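Local coordinates for protein putative methylase (Clostridium difficile, PDB 3LDU) that probably methylates guanines of ribosomal RNA and binds GTP in its methyltransferase domain, at residues Leu328-Arg333 / Glu352-Lys356; Ser339-Ser345 / Thr370-Pro376. All blocks are in the same frame, centred on the assembly; numbering follows the deposited sequence.

Overall arrangement
Both contacts belong to the Rossmann-like methyltransferase domain, and their centres lie about 11 Å apart. Contact 2 pairs strands 339-344 and 368-375 of the central sheet; contact 1 packs the last part of helix 315-333, which leads into the first of these strands, against the end of the short helix 349-353, which follows it, so the segments alternate along the chain. Two hydrogen bonds join the contacts: Gln355 O to Tyr375 OH and Gln355 NE2 to Tyr340 OH, both 2.8 Å. Neither Leu328 of contact 1 nor Ile343 of contact 2 touches the bound GTP with its side chain: it is about 6 Å from the Leu328 side chain and about 8 Å from that of Ile343.

Contact 1 (Leu328-Arg333 / Glu352-Lys356); sequences LGYAFR and EFGQK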
loop_
_atom_site.group_PDB
_atom_site.type_symbol
_atom_site.label_atom_id
_atom_site.label_comp_id
_atom_site.label_asym_id
_atom_site.label_seq_id
_atom_site.Cartn_x
_atom_site.Cartn_y
_atom_site.Cartn_z
ATOM N N LEU A 328 -6.794 25.253 -12.703
ATOM C CA LEU A 328 -7.602 24.233 -12.047
ATOM C C LEU A 328 -8.575 24.819 -11.022
ATOM O O LEU A 328 -9.741 24.420 -10.957
ATOM C CB LEU A 328 -6.718 23.186 -11.354
ATOM C CG LEU A 328 -5.814 22.367 -12.275
ATOM C CD1 LEU A 328 -4.885 21.494 -11.440
ATOM C CD2 LEU A 328 -6.619 21.506 -13.264
ATOM N N GLY A 329 -8.087 25.737 -10.193
ATOM C CA GLY A 329 -8.936 26.370 -9.201
ATOM C C GLY A 329 -10.134 27.036 -9.861
ATOM O O GLY A 329 -11.272 26.859 -9.422
ATOM N N TYR A 330 -9.875 27.790 -10.926
ATOM C CA TYR A 330 -10.951 28.462 -11.657
ATOM C C TYR A 330 -11.987 27.455 -12.152
ATOM O O TYR A 330 -13.181 27.625 -11.909
ATOM C CB TYR A 330 -10.380 29.293 -12.809
ATOM C CG TYR A 330 -11.403 29.975 -13.693
ATOM C CD1 TYR A 330 -12.096 31.100 -13.254
ATOM C CD2 TYR A 330 -11.650 29.520 -14.985
ATOM C CE1 TYR A 330 -13.021 31.735 -14.069
ATOM C CE2 TYR A 330 -12.572 30.153 -15.810
ATOM C CZ TYR A 330 -13.255 31.255 -15.346
ATOM O OH TYR A 330 -14.174 31.880 -16.166
ATOM N N ALA A 331 -11.526 26.393 -12.821
ATOM C CA ALA A 331 -12.432 25.388 -13.385
ATOM C C ALA A 331 -13.215 24.648 -12.304
ATOM O O ALA A 331 -14.420 24.438 -12.425
ATOM C CB ALA A 331 -11.669 24.383 -14.255
ATOM N N PHE A 332 -12.523 24.226 -11.255
ATOM C CA PHE A 332 -13.173 23.412 -10.240
ATOM C C PHE A 332 -14.221 24.206 -9.444
ATOM O O PHE A 332 -15.243 23.655 -9.027
ATOM C CB PHE A 332 -12.140 22.793 -9.284
ATOM C CG PHE A 332 -11.251 21.740 -9.917
ATOM C CD1 PHE A 332 -11.314 21.446 -11.272
ATOM C CD2 PHE A 332 -10.349 21.041 -9.125
ATOM C CE1 PHE A 332 -10.485 20.462 -11.824
ATOM C CE2 PHE A 332 -9.517 20.057 -9.671
ATOM C CZ PHE A 332 -9.590 19.774 -11.021
ATOM N N ARG A 333 -13.957 25.490 -9.223
ATOM C CA ARG A 333 -14.874 26.333 -8.454
ATOM C C ARG A 333 -16.160 26.653 -9.229
ATOM O O ARG A 333 -17.150 27.090 -8.641
ATOM C CB ARG A 333 -14.169 27.617 -7.969
ATOM C CG ARG A 333 -13.241 27.374 -6.758
ATOM C CD ARG A 333 -12.716 28.672 -6.128
ATOM N NE ARG A 333 -11.719 29.327 -6.967
ATOM C CZ ARG A 333 -10.445 28.956 -7.049
ATOM N NH1 ARG A 333 -9.999 27.920 -6.342
ATOM N NH2 ARG A 333 -9.619 29.614 -7.852
ATOM N N GLU A 352 -1.745 29.276 -4.999
ATOM C CA GLU A 352 -1.877 29.345 -6.454
ATOM C C GLU A 352 -3.236 28.814 -6.925
ATOM O O GLU A 352 -3.832 29.336 -7.882
ATOM C CB GLU A 352 -0.735 28.588 -7.132
ATOM C CG GLU A 352 0.647 29.037 -6.691
ATOM C CD GLU A 352 0.980 30.454 -7.133
ATOM O OE1 GLU A 352 0.239 31.015 -7.974
ATOM O OE2 GLU A 352 1.988 31.007 -6.640
ATOM N N PHE A 353 -3.721 27.781 -6.241
ATOM C CA PHE A 353 -5.035 27.200 -6.508
ATOM C C PHE A 353 -6.178 28.181 -6.208
ATOM O O PHE A 353 -7.239 28.111 -6.826
ATOM C CB PHE A 353 -5.204 25.918 -5.690
ATOM C CG PHE A 353 -6.451 25.154 -6.002
ATOM C CD1 PHE A 353 -6.576 24.463 -7.202
ATOM C CD2 PHE A 353 -7.489 25.092 -5.084
ATOM C CE1 PHE A 353 -7.715 23.739 -7.494
ATOM C CE2 PHE A 353 -8.636 24.369 -5.367
ATOM C CZ PHE A 353 -8.748 23.687 -6.580
ATOM N N GLY A 354 -5.959 29.090 -5.260
ATOM C CA GLY A 354 -6.929 30.134 -4.967
ATOM C C GLY A 354 -7.982 29.761 -3.941
ATOM O O GLY A 354 -9.049 30.375 -3.885
ATOM N N GLN A 355 -7.690 28.752 -3.123
ATOM C CA GLN A 355 -8.655 28.283 -2.138
ATOM C C GLN A 355 -7.958 27.520 -1.015
ATOM O O GLN A 355 -7.041 26.740 -1.267
ATOM C CB GLN A 355 -9.699 27.394 -2.826
ATOM C CG GLN A 355 -10.924 27.083 -1.990
ATOM C CD GLN A 355 -11.928 26.247 -2.747
ATOM O OE1 GLN A 355 -12.919 25.780 -2.181
ATOM N NE2 GLN A 355 -11.670 26.037 -4.035
ATOM N N LYS A 356 -8.379 27.776 0.224
ATOM C CA LYS A 356 -7.819 27.114 1.397
ATOM C C LYS A 356 -8.525 25.780 1.570
ATOM O O LYS A 356 -9.746 25.705 1.453
ATOM C CB LYS A 356 -8.012 27.985 2.648
ATOM C CG LYS A 356 -7.342 27.436 3.895
ATOM C CD LYS A 356 -7.265 28.462 5.017
ATOM C CE LYS A 356 -8.370 28.270 6.048
ATOM N NZ LYS A 356 -9.740 28.466 5.490
#
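Start with the carbonyl of Phe353, the acceptor at the centre of this contact. It belongs to the last residue of helix 349-353, just before Gly354 leaves helical geometry with phi 88°, so no next helical turn supplies an NH to it. Arg333, from the last part of helix 315-333, takes it over with both terminal nitrogens: NH1 is 2.8 Å and NH2 3.0 Å from Phe353 O. The same oxygen also receives a CA-H...O contact from Gly329 CA at 3.4 Å. A side chain on Gly329 would collide with it, so glycine lets the backbones come as close as 4.8 Å between the CA atoms of Gly329 and Phe353.

The Phe353 ring fits as a knob among Leu328, Gly329, Phe332 and Arg333. Gly329 CA lies over its face, 3.8 Å from the centroid, in a CH-pi contact, while Phe332 CD2 approaches its edge, 4.0 Å from Phe353 CZ. Gln355 NE2 comes within 3.4 Å of Arg333 NH1, but both are donors; NE2 is satisfied instead by Tyr340 OH, and the backbone oxygen Gln355 O by Tyr375 OH. The same Leu328 and Phe332 also touch residues of the GTP site: Leu328 packs on Ala293 and Phe332 on Pro202. The chemistry is thus that of a charged guanidinium closing off a helix-terminal carbonyl above an apolar knob, which ties the two helices together.

Contact 2 (Ser339-Ser345 / Thr370-Pro376); sequences SYYLITS and TNFFQYP
Two antiparallel strands of the Rossmann-like sheet make up this contact. The strand order is 3-2-1-4-5-7-6, with the seventh strand, 368-375, inserted between the fifth (339-344) and sixth (359-365) and antiparallel to both, as in class I methyltransferases; 339-344 runs parallel to its other neighbour, 304-307. Both backbones are extended; the segment axes approach to 4.6 Å at 168°.

Three hydrogen-bonded pairs each close two bonds. Tyr340 N lies 3.0 Å from Tyr375 O. Tyr375 N is 2.8 Å from Tyr340 O. Leu342 N reaches Phe373 O at 3.0 Å. Phe373 N returns to Leu342 O at 2.8 Å. Thr344 N meets Asn371 O at 3.0 Å. Asn371 N meets Thr344 O at 2.9 Å. Between them fall the non-hydrogen-bonded pairs Tyr341-Gln374 (CA-CA 4.6 Å) and Ile343-Phe372 (CA-CA 4.3 Å).

Side chains alternate. Tyr340, Leu342, Thr344, Asn371, Phe373 and Tyr375 share the face that helix 349-353 packs on. Tyr340 (chi1 off-well, 29°) brings CD1 within 3.4 Å of CB of Tyr375 (m); the ring centroids are 5.4 Å apart, planes at 32°. Thr344 CG2 meets Phe373 CE2 at 3.7 Å. Tyr341 (m), Ile343, Phe372 (t) and Gln374 occupy the other face; Phe372 CZ reaches Tyr341 CB at 3.3 Å, and Ile343 adjoins Ile179 of the GTP site.

One water bridges the Thr344-Asn371 end, donating to Thr344 O (2.8 Å) and accepting from Asn371 ND2 (2.9 Å).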
loop_
_atom_site.group_PDB
_atom_site.type_symbol
_atom_site.label_atom_id
_atom_site.label_comp_id
_atom_site.label_asym_id
_atom_site.label_seq_id
_atom_site.Cartn_x
_atom_site.Cartn_y
_atom_site.Cartn_z
ATOM N N SER A 339 -16.803 18.197 -4.808
ATOM C CA SER A 339 -15.735 18.044 -3.822
ATOM C C SER A 339 -14.481 17.694 -4.615
ATOM O O SER A 339 -14.554 16.889 -5.534
ATOM C CB SER A 339 -16.033 16.866 -2.885
ATOM O OG SER A 339 -17.162 17.108 -2.057
ATOM N N TYR A 340 -13.335 18.275 -4.276
ATOM C CA TYR A 340 -12.121 17.936 -5.012
ATOM C C TYR A 340 -10.937 17.741 -4.070
ATOM O O TYR A 340 -10.855 18.385 -3.022
ATOM C CB TYR A 340 -11.812 18.956 -6.119
ATOM C CG TYR A 340 -12.305 20.374 -5.860
ATOM C CD1 TYR A 340 -11.494 21.309 -5.237
ATOM C CD2 TYR A 340 -13.565 20.779 -6.280
ATOM C CE1 TYR A 340 -11.926 22.606 -5.007
ATOM C CE2 TYR A 340 -14.017 22.091 -6.047
ATOM C CZ TYR A 340 -13.184 22.995 -5.411
ATOM O OH TYR A 340 -13.596 24.300 -5.168
ATOM N N TYR A 341 -10.034 16.847 -4.459
ATOM C CA TYR A 341 -8.926 16.426 -3.607
ATOM C C TYR A 341 -7.699 16.317 -4.493
ATOM O O TYR A 341 -7.749 15.673 -5.538
ATOM C CB TYR A 341 -9.249 15.064 -2.984
ATOM C CG TYR A 341 -10.531 15.068 -2.171
ATOM C CD1 TYR A 341 -10.505 15.266 -0.792
ATOM C CD2 TYR A 341 -11.778 14.906 -2.791
ATOM C CE1 TYR A 341 -11.678 15.274 -0.039
ATOM C CE2 TYR A 341 -12.959 14.929 -2.043
ATOM C CZ TYR A 341 -12.898 15.106 -0.670
ATOM O OH TYR A 341 -14.058 15.136 0.093
ATOM N N LEU A 342 -6.613 16.970 -4.106
ATOM C CA LEU A 342 -5.428 17.008 -4.955
ATOM C C LEU A 342 -4.195 16.720 -4.132
ATOM O O LEU A 342 -4.024 17.273 -3.041
ATOM C CB LEU A 342 -5.276 18.404 -5.584
ATOM C CG LEU A 342 -6.372 18.850 -6.553
ATOM C CD1 LEU A 342 -7.420 19.646 -5.788
ATOM C CD2 LEU A 342 -5.805 19.690 -7.694
ATOM N N ILE A 343 -3.334 15.855 -4.651
ATOM C CA ILE A 343 -2.073 15.568 -3.979
ATOM C C ILE A 343 -0.910 16.212 -4.734
ATOM O O ILE A 343 -0.801 16.085 -5.955
ATOM C CB ILE A 343 -1.855 14.034 -3.804
ATOM C CG1 ILE A 343 -0.504 13.784 -3.133
ATOM C CG2 ILE A 343 -1.977 13.296 -5.144
ATOM C CD1 ILE A 343 -0.336 12.354 -2.555
ATOM N N THR A 344 -0.077 16.959 -4.026
ATOM C CA THR A 344 1.084 17.572 -4.652
ATOM C C THR A 344 2.141 17.900 -3.620
ATOM O O THR A 344 1.823 18.127 -2.452
ATOM C CB THR A 344 0.729 18.855 -5.450
ATOM O OG1 THR A 344 1.933 19.404 -5.997
ATOM C CG2 THR A 344 0.066 19.894 -4.556
ATOM N N SER A 345 3.396 17.940 -4.057
ATOM C CA SER A 345 4.493 18.310 -3.170
ATOM C C SER A 345 4.751 19.810 -3.207
ATOM O O SER A 345 5.609 20.319 -2.475
ATOM C CB SER A 345 5.770 17.564 -3.550
ATOM O OG SER A 345 6.225 17.960 -4.833
ATOM N N THR A 370 4.716 14.807 -0.123
ATOM C CA THR A 370 3.497 15.334 -0.716
ATOM C C THR A 370 2.472 15.696 0.354
ATOM O O THR A 370 2.527 15.190 1.481
ATOM C CB THR A 370 2.882 14.313 -1.692
ATOM O OG1 THR A 370 2.825 13.034 -1.059
ATOM C CG2 THR A 370 3.732 14.182 -2.939
ATOM N N ASN A 371 1.558 16.600 0.005
ATOM C CA ASN A 371 0.394 16.890 0.842
ATOM C C ASN A 371 -0.884 16.594 0.080
ATOM O O ASN A 371 -0.943 16.788 -1.126
ATOM C CB ASN A 371 0.383 18.349 1.283
ATOM C CG ASN A 371 1.461 18.658 2.292
ATOM O OD1 ASN A 371 1.378 18.250 3.453
ATOM N ND2 ASN A 371 2.484 19.385 1.857
ATOM N N PHE A 372 -1.900 16.111 0.783
ATOM C CA PHE A 372 -3.198 15.843 0.172
ATOM C C PHE A 372 -4.119 16.968 0.630
ATOM O O PHE A 372 -4.435 17.062 1.813
ATOM C CB PHE A 372 -3.720 14.493 0.668
ATOM C CG PHE A 372 -4.946 13.991 -0.058
ATOM C CD1 PHE A 372 -5.046 14.064 -1.443
ATOM C CD2 PHE A 372 -5.987 13.419 0.654
ATOM C CE1 PHE A 372 -6.168 13.572 -2.103
ATOM C CE2 PHE A 372 -7.111 12.932 0.007
ATOM C CZ PHE A 372 -7.201 13.002 -1.371
ATOM N N PHE A 373 -4.508 17.833 -0.304
ATOM C CA PHE A 373 -5.376 18.978 -0.017
ATOM C C PHE A 373 -6.832 18.615 -0.292
ATOM O O PHE A 373 -7.190 18.264 -1.411
ATOM C CB PHE A 373 -4.975 20.138 -0.902
ATOM C CG PHE A 373 -3.585 20.639 -0.658
ATOM C CD1 PHE A 373 -3.345 21.605 0.306
ATOM C CD2 PHE A 373 -2.521 20.151 -1.396
ATOM C CE1 PHE A 373 -2.063 22.078 0.534
ATOM C CE2 PHE A 373 -1.236 20.622 -1.182
ATOM C CZ PHE A 373 -1.009 21.589 -0.216
ATOM N N GLN A 374 -7.677 18.729 0.725
ATOM C CA GLN A 374 -9.036 18.199 0.648
ATOM C C GLN A 374 -10.026 19.352 0.615
ATOM O O GLN A 374 -9.984 20.224 1.477
ATOM C CB GLN A 374 -9.308 17.325 1.873
ATOM C CG GLN A 374 -8.310 16.190 1.977
ATOM C CD GLN A 374 -8.449 15.356 3.240
ATOM O OE1 GLN A 374 -7.496 14.703 3.661
ATOM N NE2 GLN A 374 -9.634 15.363 3.841
ATOM N N TYR A 375 -10.917 19.336 -0.372
ATOM C CA TYR A 375 -11.909 20.400 -0.554
ATOM C C TYR A 375 -13.313 19.822 -0.704
ATOM O O TYR A 375 -13.869 19.830 -1.806
ATOM C CB TYR A 375 -11.595 21.215 -1.798
ATOM C CG TYR A 375 -10.285 21.957 -1.786
ATOM C CD1 TYR A 375 -10.225 23.288 -1.384
ATOM C CD2 TYR A 375 -9.106 21.339 -2.199
ATOM C CE1 TYR A 375 -9.025 23.985 -1.389
ATOM C CE2 TYR A 375 -7.895 22.025 -2.200
ATOM C CZ TYR A 375 -7.861 23.349 -1.791
ATOM O OH TYR A 375 -6.669 24.041 -1.791
ATOM N N PRO A 376 -13.893 19.316 0.395
ATOM C CA PRO A 376 -15.279 18.840 0.334
ATOM C C PRO A 376 -16.205 19.989 -0.019
ATOM O O PRO A 376 -15.935 21.129 0.373
ATOM C CB PRO A 376 -15.554 18.352 1.765
ATOM C CG PRO A 376 -14.486 19.003 2.615
ATOM C CD PRO A 376 -13.287 19.082 1.719
HETATM O O HOH W 1 2.301 20.412 -0.826
#